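Carbonic anhydrase (Porphyridium purpureum, PDB 1DDZ) is a zinc-containing beta-class carbonic anhydrase that probably interconverts carbon dioxide and water with hydrogencarbonate and a proton. Local coordinates at residues A[73-78]-A[364-369]; A[97-102]-A[153-158]; A[146-151]-A[371-376]. All coordinates share one frame; numbering follows the deposited sequence.

In the fold
All three contacts are largely buried, and contact 1 lies nearest the centre of the chain, about 9 Å from it by centres, with contact 3 farthest at about 17 Å. Contacts 1 and 3 share helix 361-373 and both join the two homologous carbonic anhydrase halves, whereas contact 2 stays within the first and shares helix 147-161 with contact 3. Backbone bonds between N97 and the 73-78 segment join contacts 1 and 2; Q368 OE1, bonded to I148 N, joins 1 and 3. Their chemistry shifts accordingly: metal ligands beside thin apolar packing in contact 1, an amide-braced loop against a helix in contact 2, an aromatic edge in contact 3.

Contact 1: A[73-78]-A[364-369]. With ZN (zinc ion), chain C.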
ATOM      1  N   GLY A  73     -10.107   3.917 -13.800  1.00  9.80           N
ATOM      2  CA  GLY A  73     -11.295   4.688 -13.517  1.00  7.00           C
ATOM      3  C   GLY A  73     -11.722   4.635 -12.068  1.00  8.86           C
ATOM      4  O   GLY A  73     -11.030   4.084 -11.219  1.00 13.21           O
ATOM      5  N   CYS A  74     -12.882   5.206 -11.795  1.00  9.99           N
ATOM      6  CA  CYS A  74     -13.425   5.280 -10.463  1.00 13.49           C
ATOM      7  C   CYS A  74     -14.466   4.205 -10.245  1.00 13.41           C
ATOM      8  O   CYS A  74     -15.207   3.849 -11.151  1.00 10.73           O
ATOM      9  CB  CYS A  74     -14.091   6.652 -10.278  1.00  9.03           C
ATOM     10  SG  CYS A  74     -14.788   6.972  -8.646  1.00 16.96           S
ATOM     11  N   ALA A  75     -14.555   3.738  -8.997  1.00 16.29           N
ATOM     12  CA  ALA A  75     -15.516   2.719  -8.611  1.00 13.37           C
ATOM     13  C   ALA A  75     -16.974   3.134  -8.720  1.00 15.00           C
ATOM     14  O   ALA A  75     -17.808   2.261  -8.811  1.00 15.05           O
ATOM     15  CB  ALA A  75     -15.228   2.226  -7.209  1.00 11.98           C
ATOM     16  N   ASP A  76     -17.300   4.428  -8.607  1.00 21.39           N
ATOM     17  CA  ASP A  76     -18.715   4.838  -8.735  1.00 29.02           C
ATOM     18  C   ASP A  76     -18.965   5.340 -10.119  1.00 34.42           C
ATOM     19  O   ASP A  76     -19.452   6.451 -10.272  1.00 38.81           O
ATOM     20  CB  ASP A  76     -19.206   5.898  -7.693  1.00 31.82           C
ATOM     21  CG  ASP A  76     -18.100   6.810  -7.212  1.00 34.68           C
ATOM     22  OD1 ASP A  76     -17.647   6.576  -6.084  1.00 42.56           O
ATOM     23  OD2 ASP A  76     -17.657   7.736  -7.952  1.00 31.87           O
ATOM     24  N   SER A  77     -18.698   4.532 -11.132  1.00 37.77           N
ATOM     25  CA  SER A  77     -18.905   4.988 -12.497  1.00 41.20           C
ATOM     26  C   SER A  77     -20.041   4.362 -13.257  1.00 41.21           C
ATOM     27  O   SER A  77     -20.226   3.141 -13.316  1.00 44.01           O
ATOM     28  CB  SER A  77     -17.572   4.982 -13.285  1.00 45.44           C
ATOM     29  OG  SER A  77     -16.812   6.088 -12.770  1.00 45.47           O
ATOM     30  N   ARG A  78     -20.884   5.238 -13.754  1.00 39.84           N
ATOM     31  CA  ARG A  78     -22.092   4.839 -14.448  1.00 40.09           C
ATOM     32  C   ARG A  78     -21.918   4.451 -15.885  1.00 35.91           C
ATOM     33  O   ARG A  78     -22.909   4.247 -16.571  1.00 40.65           O
ATOM     34  CB  ARG A  78     -23.179   5.920 -14.334  1.00 43.89           C
ATOM     35  CG  ARG A  78     -23.539   6.253 -12.899  1.00 48.28           C
ATOM     36  CD  ARG A  78     -24.461   7.430 -12.832  1.00 54.32           C
ATOM     37  NE  ARG A  78     -25.170   7.484 -11.557  1.00 59.42           N
ATOM     38  CZ  ARG A  78     -25.931   8.501 -11.168  1.00 64.68           C
ATOM     39  NH1 ARG A  78     -26.077   9.563 -11.956  1.00 67.05           N
ATOM     40  NH2 ARG A  78     -26.579   8.450 -10.008  1.00 68.90           N
ATOM     41  N   LEU A 364      -9.707  -2.119   0.657  1.00  9.31           N
ATOM     42  CA  LEU A 364     -10.376  -1.687   1.890  1.00  7.00           C
ATOM     43  C   LEU A 364     -11.164  -0.382   1.770  1.00  9.77           C
ATOM     44  O   LEU A 364     -12.274  -0.261   2.305  1.00 13.89           O
ATOM     45  CB  LEU A 364      -9.364  -1.592   3.018  1.00  7.00           C
ATOM     46  CG  LEU A 364      -8.716  -2.910   3.416  1.00  8.30           C
ATOM     47  CD1 LEU A 364      -7.559  -2.672   4.373  1.00  7.00           C
ATOM     48  CD2 LEU A 364      -9.771  -3.826   4.031  1.00  7.00           C
ATOM     49  N   SER A 365     -10.618   0.580   1.031  1.00  9.58           N
ATOM     50  CA  SER A 365     -11.278   1.873   0.833  1.00  8.96           C
ATOM     51  C   SER A 365     -12.575   1.726   0.053  1.00  8.67           C
ATOM     52  O   SER A 365     -13.581   2.336   0.407  1.00  7.63           O
ATOM     53  CB  SER A 365     -10.316   2.866   0.163  1.00  7.00           C
ATOM     54  OG  SER A 365      -9.181   3.099   1.008  1.00  9.70           O
ATOM     55  N   VAL A 366     -12.565   0.914  -1.003  1.00  9.88           N
ATOM     56  CA  VAL A 366     -13.782   0.685  -1.796  1.00  8.57           C
ATOM     57  C   VAL A 366     -14.809  -0.055  -0.934  1.00 10.52           C
ATOM     58  O   VAL A 366     -15.984   0.316  -0.918  1.00 12.08           O
ATOM     59  CB  VAL A 366     -13.513  -0.161  -3.076  1.00  7.00           C
ATOM     60  CG1 VAL A 366     -14.794  -0.426  -3.804  1.00 15.34           C
ATOM     61  CG2 VAL A 366     -12.559   0.557  -4.023  1.00  9.11           C
ATOM     62  N   LEU A 367     -14.350  -1.080  -0.206  1.00 11.11           N
ATOM     63  CA  LEU A 367     -15.200  -1.893   0.677  1.00 10.34           C
ATOM     64  C   LEU A 367     -15.889  -1.017   1.713  1.00  7.00           C
ATOM     65  O   LEU A 367     -17.114  -1.007   1.811  1.00 11.79           O
ATOM     66  CB  LEU A 367     -14.354  -2.936   1.423  1.00 11.43           C
ATOM     67  CG  LEU A 367     -14.781  -4.401   1.587  1.00 12.95           C
ATOM     68  CD1 LEU A 367     -14.209  -4.925   2.867  1.00  8.83           C
ATOM     69  CD2 LEU A 367     -16.281  -4.589   1.570  1.00 11.54           C
ATOM     70  N   GLN A 368     -15.102  -0.266   2.471  1.00  7.48           N
ATOM     71  CA  GLN A 368     -15.654   0.609   3.500  1.00 11.40           C
ATOM     72  C   GLN A 368     -16.658   1.596   2.928  1.00 10.07           C
ATOM     73  O   GLN A 368     -17.769   1.738   3.449  1.00 10.17           O
ATOM     74  CB  GLN A 368     -14.555   1.378   4.231  1.00 10.00           C
ATOM     75  CG  GLN A 368     -15.143   2.213   5.350  1.00 11.03           C
ATOM     76  CD  GLN A 368     -14.229   3.307   5.824  1.00 10.73           C
ATOM     77  OE1 GLN A 368     -13.260   3.655   5.151  1.00 10.01           O
ATOM     78  NE2 GLN A 368     -14.536   3.867   6.985  1.00  8.89           N
ATOM     79  N   TYR A 369     -16.270   2.264   1.846  1.00 11.06           N
ATOM     80  CA  TYR A 369     -17.148   3.225   1.206  1.00 13.48           C
ATOM     81  C   TYR A 369     -18.501   2.587   0.828  1.00 13.90           C
ATOM     82  O   TYR A 369     -19.560   3.158   1.085  1.00 13.69           O
ATOM     83  CB  TYR A 369     -16.476   3.816  -0.029  1.00 10.50           C
ATOM     84  CG  TYR A 369     -17.291   4.948  -0.633  1.00 14.34           C
ATOM     85  CD1 TYR A 369     -17.163   6.243  -0.146  1.00  9.89           C
ATOM     86  CD2 TYR A 369     -18.198   4.721  -1.665  1.00 13.02           C
ATOM     87  CE1 TYR A 369     -17.914   7.282  -0.656  1.00 15.80           C
ATOM     88  CE2 TYR A 369     -18.961   5.762  -2.190  1.00 16.42           C
ATOM     89  CZ  TYR A 369     -18.808   7.047  -1.681  1.00 19.07           C
ATOM     90  OH  TYR A 369     -19.553   8.095  -2.184  1.00 22.08           O
TER
HETATM   91 ZN    ZN C   1     -16.248   8.863  -8.467  1.00 28.56          ZN
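The zinc-binding end of strand 69-74 and the turn after it rest against helix 361-373 at two points, A75 on V366 and D76 on Y369. The methyl CB of A75 points to the helix and meets V366 CG1 at 4.3 Å, an ordinary apolar touch. One residue on, the two oxygens of the D76 carboxylate are unequal. Its OD2 binds the zinc ion at 1.9 Å, while OD1 stays 3.6 Å from the zinc ion, so the carboxylate is monodentate. That second oxygen faces the tyrosine, with D76 OD1 4.2 Å from Y369 CE2. The two side chains cross at about a right angle, and the carboxylate plane is turned 51° from the ring, so the meeting is a loose oblique one.

C74, at the end of the strand, supplies the other ligand of this segment, its SG lying 2.4 Å from the zinc ion. The same sulfur receives the backbone N-H of D76, with D76 N 3.6 Å from C74 SG and the bond nearly straight at 165°. This long N-H...S bond links the two ligand residues across the turn. The D76 side chain sits off the staggered positions, with chi1 29°, as it swings its carboxylate to the metal. H130 and C133 complete the four-ligand site, and F347 of strand 346-351 packs against A75, D76, V366 and Y369 alike.

The helix belongs to the second carbonic anhydrase half and the zinc ligands to the first, so one half helps wall the metal site of the other. With two cysteines, a histidine and an aspartate all on the zinc ion, the site is consistent with the closed form known in the beta class, where the aspartate fills the place a water would need.

Contact 2: A[97-102]-A[153-158]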
ATOM      1  N   ASN A  97     -10.960   2.153  -8.709  1.00 10.50           N
ATOM      2  CA  ASN A  97     -10.766   2.394  -7.291  1.00  9.55           C
ATOM      3  C   ASN A  97     -11.479   3.691  -6.947  1.00  7.97           C
ATOM      4  O   ASN A  97     -12.141   4.276  -7.810  1.00  7.00           O
ATOM      5  CB  ASN A  97      -9.270   2.443  -6.945  1.00  8.88           C
ATOM      6  CG  ASN A  97      -8.566   3.641  -7.553  1.00  7.66           C
ATOM      7  OD1 ASN A  97      -9.207   4.633  -7.913  1.00 11.58           O
ATOM      8  ND2 ASN A  97      -7.254   3.552  -7.683  1.00  7.00           N
ATOM      9  N   ILE A  98     -11.404   4.102  -5.686  1.00 11.11           N
ATOM     10  CA  ILE A  98     -12.053   5.332  -5.246  1.00 10.26           C
ATOM     11  C   ILE A  98     -11.349   6.550  -5.843  1.00  8.25           C
ATOM     12  O   ILE A  98     -10.155   6.781  -5.600  1.00 11.30           O
ATOM     13  CB  ILE A  98     -12.063   5.452  -3.686  1.00 12.31           C
ATOM     14  CG1 ILE A  98     -12.954   4.365  -3.067  1.00  7.00           C
ATOM     15  CG2 ILE A  98     -12.550   6.859  -3.256  1.00  8.74           C
ATOM     16  CD1 ILE A  98     -14.418   4.479  -3.454  1.00  7.00           C
ATOM     17  N   ALA A  99     -12.094   7.313  -6.637  1.00  9.75           N
ATOM     18  CA  ALA A  99     -11.602   8.534  -7.275  1.00  8.19           C
ATOM     19  C   ALA A  99     -10.474   8.363  -8.272  1.00  9.80           C
ATOM     20  O   ALA A  99      -9.620   9.240  -8.393  1.00 10.05           O
ATOM     21  CB  ALA A  99     -11.214   9.570  -6.218  1.00  8.06           C
ATOM     22  N   ASN A 100     -10.453   7.229  -8.980  1.00 13.79           N
ATOM     23  CA  ASN A 100      -9.445   6.958 -10.020  1.00 10.97           C
ATOM     24  C   ASN A 100      -8.011   7.399  -9.685  1.00  9.37           C
ATOM     25  O   ASN A 100      -7.326   8.027 -10.491  1.00  7.00           O
ATOM     26  CB  ASN A 100      -9.897   7.531 -11.396  1.00  7.57           C
ATOM     27  CG  ASN A 100     -10.418   8.983 -11.314  1.00  9.66           C
ATOM     28  OD1 ASN A 100     -11.602   9.216 -11.090  1.00  7.80           O
ATOM     29  ND2 ASN A 100      -9.538   9.941 -11.504  1.00  7.00           N
ATOM     30  N   GLN A 101      -7.546   6.986  -8.517  1.00  7.15           N
ATOM     31  CA  GLN A 101      -6.230   7.341  -8.046  1.00  8.98           C
ATOM     32  C   GLN A 101      -5.116   6.508  -8.624  1.00 13.72           C
ATOM     33  O   GLN A 101      -5.269   5.309  -8.862  1.00 14.38           O
ATOM     34  CB  GLN A 101      -6.179   7.235  -6.522  1.00  7.00           C
ATOM     35  CG  GLN A 101      -7.053   8.224  -5.803  1.00 11.45           C
ATOM     36  CD  GLN A 101      -6.625   9.661  -6.056  1.00 11.77           C
ATOM     37  OE1 GLN A 101      -7.299  10.411  -6.770  1.00 17.84           O
ATOM     38  NE2 GLN A 101      -5.479  10.036  -5.521  1.00 14.43           N
ATOM     39  N   CYS A 102      -3.977   7.163  -8.792  1.00  7.87           N
ATOM     40  CA  CYS A 102      -2.785   6.542  -9.281  1.00  8.73           C
ATOM     41  C   CYS A 102      -1.692   6.934  -8.292  1.00  9.06           C
ATOM     42  O   CYS A 102      -0.741   7.635  -8.634  1.00 10.10           O
ATOM     43  CB  CYS A 102      -2.461   6.993 -10.700  1.00  8.42           C
ATOM     44  SG  CYS A 102      -3.648   6.397 -11.909  1.00  8.23           S
ATOM     45  N   ARG A 153      -6.775  11.526   1.483  1.00 12.90           N
ATOM     46  CA  ARG A 153      -5.763  12.543   1.746  1.00 11.84           C
ATOM     47  C   ARG A 153      -5.019  12.869   0.459  1.00 13.79           C
ATOM     48  O   ARG A 153      -4.502  13.954   0.326  1.00 13.88           O
ATOM     49  CB  ARG A 153      -4.733  12.085   2.779  1.00 14.25           C
ATOM     50  CG  ARG A 153      -5.165  12.113   4.225  1.00 22.73           C
ATOM     51  CD  ARG A 153      -5.892  13.393   4.595  1.00 29.85           C
ATOM     52  NE  ARG A 153      -7.325  13.298   4.285  1.00 35.48           N
ATOM     53  CZ  ARG A 153      -8.297  13.819   5.029  1.00 35.14           C
ATOM     54  NH1 ARG A 153      -8.003  14.481   6.146  1.00 38.38           N
ATOM     55  NH2 ARG A 153      -9.564  13.686   4.649  1.00 37.51           N
ATOM     56  N   HIS A 154      -4.967  11.933  -0.493  1.00 10.27           N
ATOM     57  CA  HIS A 154      -4.273  12.175  -1.749  1.00  8.35           C
ATOM     58  C   HIS A 154      -4.995  13.194  -2.595  1.00  8.73           C
ATOM     59  O   HIS A 154      -4.369  13.995  -3.274  1.00 12.37           O
ATOM     60  CB  HIS A 154      -4.067  10.872  -2.527  1.00  8.71           C
ATOM     61  CG  HIS A 154      -3.098   9.944  -1.877  1.00  7.00           C
ATOM     62  ND1 HIS A 154      -1.731  10.122  -1.956  1.00  7.00           N
ATOM     63  CD2 HIS A 154      -3.285   8.858  -1.098  1.00  7.00           C
ATOM     64  CE1 HIS A 154      -1.126   9.189  -1.248  1.00  7.00           C
ATOM     65  NE2 HIS A 154      -2.050   8.412  -0.720  1.00  7.00           N
ATOM     66  N   ILE A 155      -6.317  13.187  -2.533  1.00  9.71           N
ATOM     67  CA  ILE A 155      -7.118  14.158  -3.268  1.00 13.48           C
ATOM     68  C   ILE A 155      -6.900  15.543  -2.628  1.00 15.46           C
ATOM     69  O   ILE A 155      -6.913  16.567  -3.302  1.00 16.10           O
ATOM     70  CB  ILE A 155      -8.586  13.784  -3.207  1.00 13.22           C
ATOM     71  CG1 ILE A 155      -8.797  12.463  -3.942  1.00 17.78           C
ATOM     72  CG2 ILE A 155      -9.449  14.886  -3.820  1.00 19.58           C
ATOM     73  CD1 ILE A 155     -10.221  11.976  -3.937  1.00 16.16           C
ATOM     74  N   ARG A 156      -6.688  15.544  -1.312  1.00 18.37           N
ATOM     75  CA  ARG A 156      -6.429  16.758  -0.531  1.00 16.94           C
ATOM     76  C   ARG A 156      -5.103  17.364  -0.957  1.00 13.94           C
ATOM     77  O   ARG A 156      -4.939  18.569  -0.972  1.00 15.17           O
ATOM     78  CB  ARG A 156      -6.397  16.433   0.949  1.00 13.38           C
ATOM     79  CG  ARG A 156      -7.750  16.242   1.511  1.00 17.66           C
ATOM     80  CD  ARG A 156      -8.378  17.590   1.688  1.00 25.70           C
ATOM     81  NE  ARG A 156      -9.016  17.629   2.983  1.00 28.71           N
ATOM     82  CZ  ARG A 156      -8.568  18.287   4.046  1.00 25.85           C
ATOM     83  NH1 ARG A 156      -7.464  19.028   4.010  1.00 21.26           N
ATOM     84  NH2 ARG A 156      -9.200  18.108   5.183  1.00 27.24           N
ATOM     85  N   ASP A 157      -4.158  16.515  -1.333  1.00 14.05           N
ATOM     86  CA  ASP A 157      -2.882  17.009  -1.815  1.00 12.89           C
ATOM     87  C   ASP A 157      -3.113  17.715  -3.128  1.00 14.30           C
ATOM     88  O   ASP A 157      -2.473  18.709  -3.396  1.00 20.93           O
ATOM     89  CB  ASP A 157      -1.884  15.888  -2.000  1.00 13.09           C
ATOM     90  CG  ASP A 157      -1.309  15.416  -0.696  1.00 17.70           C
ATOM     91  OD1 ASP A 157      -1.619  16.009   0.359  1.00 15.39           O
ATOM     92  OD2 ASP A 157      -0.550  14.429  -0.724  1.00 19.03           O
ATOM     93  N   VAL A 158      -4.050  17.223  -3.933  1.00 13.33           N
ATOM     94  CA  VAL A 158      -4.370  17.868  -5.202  1.00 10.56           C
ATOM     95  C   VAL A 158      -4.954  19.263  -4.943  1.00 10.33           C
ATOM     96  O   VAL A 158      -4.563  20.223  -5.599  1.00  8.44           O
ATOM     97  CB  VAL A 158      -5.362  17.025  -6.031  1.00 11.52           C
ATOM     98  CG1 VAL A 158      -5.673  17.708  -7.354  1.00  8.64           C
ATOM     99  CG2 VAL A 158      -4.767  15.654  -6.286  1.00  9.96           C
TER
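Q101, whose side chain leans on H154 and I155, has its backbone N held by N97 OD1 at 2.9 Å. The donor lies in the carbonyl plane of the N97 amide, on a lone pair, although the N-H points at it with some bend, at 143°. The same amide turns its other end back to the loop: N97 ND2 gives a straighter bond to Q101 O, also 2.9 Å long, and that acceptor lies in the amide plane. Two bonds from one flat group to the N and O of one residue fix the rotation of the N97 amide and pin the turn it spans, where A99 and N100 both take left-handed backbone angles.

From this braced turn two side chains reach residues 153-158 of helix 147-161. A99 offers its CB to the tip of I155, and A99 CB to I155 CD1 is only 3.5 Å, tighter than usual for two carbons. The isoleucine gets there by stretching out, with CD1 anti to CA (chi2 179°). Q101 instead folds over at chi2, which bends its chain so that the two side chains cross at about a right angle, Q101 CD standing 4.1 Å from I155 CG1. The end of Q101 also comes up to H154 CB; these two side chains cross obliquely, amide and imidazole planes 32° apart.

The imidazole itself looks to the second subunit, where H154 NE2 is hydrogen-bonded to S105 OG of that subunit and its ring meets H104 of the same subunit edge-to-face. A99, with its side chain about 4 Å from that of the zinc ligand C133, thus sits between metal site and helix. The contact itself is made by carbon and amide surfaces, while hydrogen bonds inside the loop give it a firm shape to pack with.

Contact 3: A[146-151]-A[371-376]; sequences GLIDNW and VQYLKV
Y373 and I148 carry this contact, with G146 a smaller third. The isoleucine brings its CG2 branch to the edge of the tyrosine ring, near the ring plane, with I148 CG2 4.0 Å from Y373 CE1. The two side chains run past one another in opposite directions. A first torsion of -59° on Y373 sets its ring anti to the carbonyl carbon and sends it towards helix 147-161. Over one face of that ring lies Q372 CG, 3.8 Å above the plane and displaced to the rim.

At the far end of the ring, Y373 OH comes within 4.3 Å of G146 N, too far for a bond; the hydroxyl is hydrogen-bonded instead to the backbone O of L145, just ahead of the glycine. With G146 at phi 79° and psi -142°, a CB would jam against the preceding carbonyl O; lacking one, the chain can turn into the helix. Nearby, I148 N at the start of that helix is taken up by Q368 OE1 of helix 361-373. The C-terminal part of helix 361-373 therefore packs on the beginning of helix 147-161, joining the homologous halves of this chain, consistent with the paired subunits of other beta-class enzymes.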
ATOM      1  N   GLY A 146     -12.791   7.864   8.817  1.00 10.71           N
ATOM      2  CA  GLY A 146     -12.056   6.662   9.165  1.00 10.23           C
ATOM      3  C   GLY A 146     -11.050   6.189   8.123  1.00 15.60           C
ATOM      4  O   GLY A 146     -10.391   6.999   7.451  1.00 15.58           O
ATOM      5  N   LEU A 147     -10.950   4.868   7.967  1.00 10.69           N
ATOM      6  CA  LEU A 147     -10.033   4.224   7.012  1.00 11.00           C
ATOM      7  C   LEU A 147      -9.911   4.967   5.677  1.00  9.30           C
ATOM      8  O   LEU A 147      -8.812   5.331   5.257  1.00  8.48           O
ATOM      9  CB  LEU A 147     -10.500   2.786   6.743  1.00 10.13           C
ATOM     10  CG  LEU A 147      -9.859   1.718   5.815  1.00 17.39           C
ATOM     11  CD1 LEU A 147      -9.693   2.149   4.372  1.00  8.38           C
ATOM     12  CD2 LEU A 147      -8.556   1.270   6.363  1.00 20.63           C
ATOM     13  N   ILE A 148     -11.034   5.140   4.993  1.00  9.35           N
ATOM     14  CA  ILE A 148     -11.037   5.792   3.699  1.00 10.67           C
ATOM     15  C   ILE A 148     -10.514   7.237   3.657  1.00 14.56           C
ATOM     16  O   ILE A 148     -10.085   7.699   2.595  1.00 14.18           O
ATOM     17  CB  ILE A 148     -12.420   5.718   3.049  1.00 11.87           C
ATOM     18  CG1 ILE A 148     -12.307   6.101   1.571  1.00  7.00           C
ATOM     19  CG2 ILE A 148     -13.403   6.608   3.799  1.00 11.25           C
ATOM     20  CD1 ILE A 148     -13.536   5.828   0.805  1.00 10.52           C
ATOM     21  N   ASP A 149     -10.520   7.945   4.787  1.00 10.81           N
ATOM     22  CA  ASP A 149     -10.025   9.322   4.779  1.00  8.89           C
ATOM     23  C   ASP A 149      -8.529   9.357   4.473  1.00  9.94           C
ATOM     24  O   ASP A 149      -8.020  10.331   3.912  1.00 10.76           O
ATOM     25  CB  ASP A 149     -10.307  10.001   6.116  1.00 10.37           C
ATOM     26  CG  ASP A 149     -11.423  10.996   6.028  1.00 11.53           C
ATOM     27  OD1 ASP A 149     -11.847  11.336   4.900  1.00 15.04           O
ATOM     28  OD2 ASP A 149     -11.882  11.456   7.088  1.00 15.05           O
ATOM     29  N   ASN A 150      -7.831   8.260   4.788  1.00  9.41           N
ATOM     30  CA  ASN A 150      -6.391   8.155   4.528  1.00  7.00           C
ATOM     31  C   ASN A 150      -6.154   8.018   3.019  1.00  7.23           C
ATOM     32  O   ASN A 150      -5.174   8.511   2.472  1.00  7.78           O
ATOM     33  CB  ASN A 150      -5.807   6.976   5.296  1.00  8.68           C
ATOM     34  CG  ASN A 150      -5.996   7.108   6.803  1.00 11.34           C
ATOM     35  OD1 ASN A 150      -5.405   7.970   7.449  1.00 14.75           O
ATOM     36  ND2 ASN A 150      -6.827   6.246   7.369  1.00  7.00           N
ATOM     37  N   TRP A 151      -7.097   7.385   2.331  1.00 11.14           N
ATOM     38  CA  TRP A 151      -7.018   7.238   0.885  1.00 11.53           C
ATOM     39  C   TRP A 151      -7.280   8.639   0.314  1.00 11.03           C
ATOM     40  O   TRP A 151      -6.532   9.139  -0.522  1.00 12.54           O
ATOM     41  CB  TRP A 151      -8.110   6.268   0.399  1.00 10.24           C
ATOM     42  CG  TRP A 151      -8.080   5.996  -1.081  1.00 11.50           C
ATOM     43  CD1 TRP A 151      -8.871   6.562  -2.038  1.00  9.29           C
ATOM     44  CD2 TRP A 151      -7.213   5.076  -1.766  1.00  7.49           C
ATOM     45  NE1 TRP A 151      -8.551   6.053  -3.276  1.00  9.12           N
ATOM     46  CE2 TRP A 151      -7.541   5.139  -3.138  1.00  8.94           C
ATOM     47  CE3 TRP A 151      -6.196   4.202  -1.349  1.00  7.73           C
ATOM     48  CZ2 TRP A 151      -6.890   4.358  -4.099  1.00  8.89           C
ATOM     49  CZ3 TRP A 151      -5.548   3.429  -2.306  1.00 11.74           C
ATOM     50  CH2 TRP A 151      -5.900   3.514  -3.665  1.00  9.13           C
ATOM     51  N   VAL A 371     -19.873  -0.570   1.880  1.00  9.66           N
ATOM     52  CA  VAL A 371     -20.552  -1.183   3.008  1.00 11.57           C
ATOM     53  C   VAL A 371     -20.984  -0.183   4.075  1.00 13.57           C
ATOM     54  O   VAL A 371     -22.144  -0.154   4.456  1.00 13.17           O
ATOM     55  CB  VAL A 371     -19.651  -2.273   3.674  1.00 16.11           C
ATOM     56  CG1 VAL A 371     -20.323  -2.871   4.906  1.00 13.19           C
ATOM     57  CG2 VAL A 371     -19.320  -3.375   2.673  1.00 18.31           C
ATOM     58  N   GLN A 372     -20.058   0.640   4.543  1.00 14.54           N
ATOM     59  CA  GLN A 372     -20.378   1.597   5.593  1.00 16.73           C
ATOM     60  C   GLN A 372     -21.149   2.836   5.182  1.00 16.63           C
ATOM     61  O   GLN A 372     -22.090   3.225   5.859  1.00 20.36           O
ATOM     62  CB  GLN A 372     -19.116   2.025   6.309  1.00 16.55           C
ATOM     63  CG  GLN A 372     -19.403   2.876   7.516  1.00 19.92           C
ATOM     64  CD  GLN A 372     -18.157   3.240   8.272  1.00 22.38           C
ATOM     65  OE1 GLN A 372     -17.070   2.776   7.955  1.00 24.50           O
ATOM     66  NE2 GLN A 372     -18.301   4.111   9.263  1.00 30.49           N
ATOM     67  N   TYR A 373     -20.753   3.456   4.073  1.00 18.93           N
ATOM     68  CA  TYR A 373     -21.403   4.679   3.615  1.00 17.55           C
ATOM     69  C   TYR A 373     -22.548   4.510   2.625  1.00 19.90           C
ATOM     70  O   TYR A 373     -23.615   5.078   2.821  1.00 22.67           O
ATOM     71  CB  TYR A 373     -20.336   5.664   3.128  1.00 15.39           C
ATOM     72  CG  TYR A 373     -19.355   5.972   4.245  1.00 15.88           C
ATOM     73  CD1 TYR A 373     -17.980   5.881   4.061  1.00 17.02           C
ATOM     74  CD2 TYR A 373     -19.820   6.292   5.520  1.00 15.06           C
ATOM     75  CE1 TYR A 373     -17.091   6.103   5.137  1.00 19.23           C
ATOM     76  CE2 TYR A 373     -18.947   6.516   6.593  1.00 10.59           C
ATOM     77  CZ  TYR A 373     -17.587   6.428   6.409  1.00 16.29           C
ATOM     78  OH  TYR A 373     -16.739   6.769   7.474  1.00 13.14           O
ATOM     79  N   LEU A 374     -22.351   3.729   1.567  1.00 19.56           N
ATOM     80  CA  LEU A 374     -23.439   3.511   0.609  1.00 16.74           C
ATOM     81  C   LEU A 374     -24.398   2.455   1.144  1.00 14.63           C
ATOM     82  O   LEU A 374     -25.509   2.330   0.671  1.00 20.12           O
ATOM     83  CB  LEU A 374     -22.910   3.051  -0.748  1.00 17.51           C
ATOM     84  CG  LEU A 374     -21.937   3.917  -1.531  1.00 22.54           C
ATOM     85  CD1 LEU A 374     -21.749   3.244  -2.891  1.00 21.09           C
ATOM     86  CD2 LEU A 374     -22.459   5.350  -1.701  1.00 16.98           C
ATOM     87  N   LYS A 375     -23.942   1.666   2.107  1.00 11.33           N
ATOM     88  CA  LYS A 375     -24.766   0.624   2.691  1.00 17.36           C
ATOM     89  C   LYS A 375     -25.278  -0.408   1.667  1.00 15.46           C
ATOM     90  O   LYS A 375     -26.466  -0.694   1.609  1.00 17.27           O
ATOM     91  CB  LYS A 375     -25.969   1.235   3.420  1.00 21.67           C
ATOM     92  CG  LYS A 375     -25.651   2.274   4.474  1.00 26.33           C
ATOM     93  CD  LYS A 375     -24.948   1.710   5.677  1.00 35.58           C
ATOM     94  CE  LYS A 375     -25.103   2.663   6.861  1.00 43.56           C
ATOM     95  NZ  LYS A 375     -24.752   4.082   6.499  1.00 53.22           N
ATOM     96  N   VAL A 376     -24.388  -0.942   0.837  1.00 18.06           N
ATOM     97  CA  VAL A 376     -24.789  -1.948  -0.155  1.00 17.22           C
ATOM     98  C   VAL A 376     -25.211  -3.247   0.557  1.00 18.80           C
ATOM     99  O   VAL A 376     -24.624  -3.616   1.569  1.00 19.68           O
ATOM    100  CB  VAL A 376     -23.650  -2.254  -1.164  1.00 13.06           C
ATOM    101  CG1 VAL A 376     -23.354  -1.025  -1.997  1.00 10.47           C
ATOM    102  CG2 VAL A 376     -22.397  -2.741  -0.450  1.00  7.79           C
TER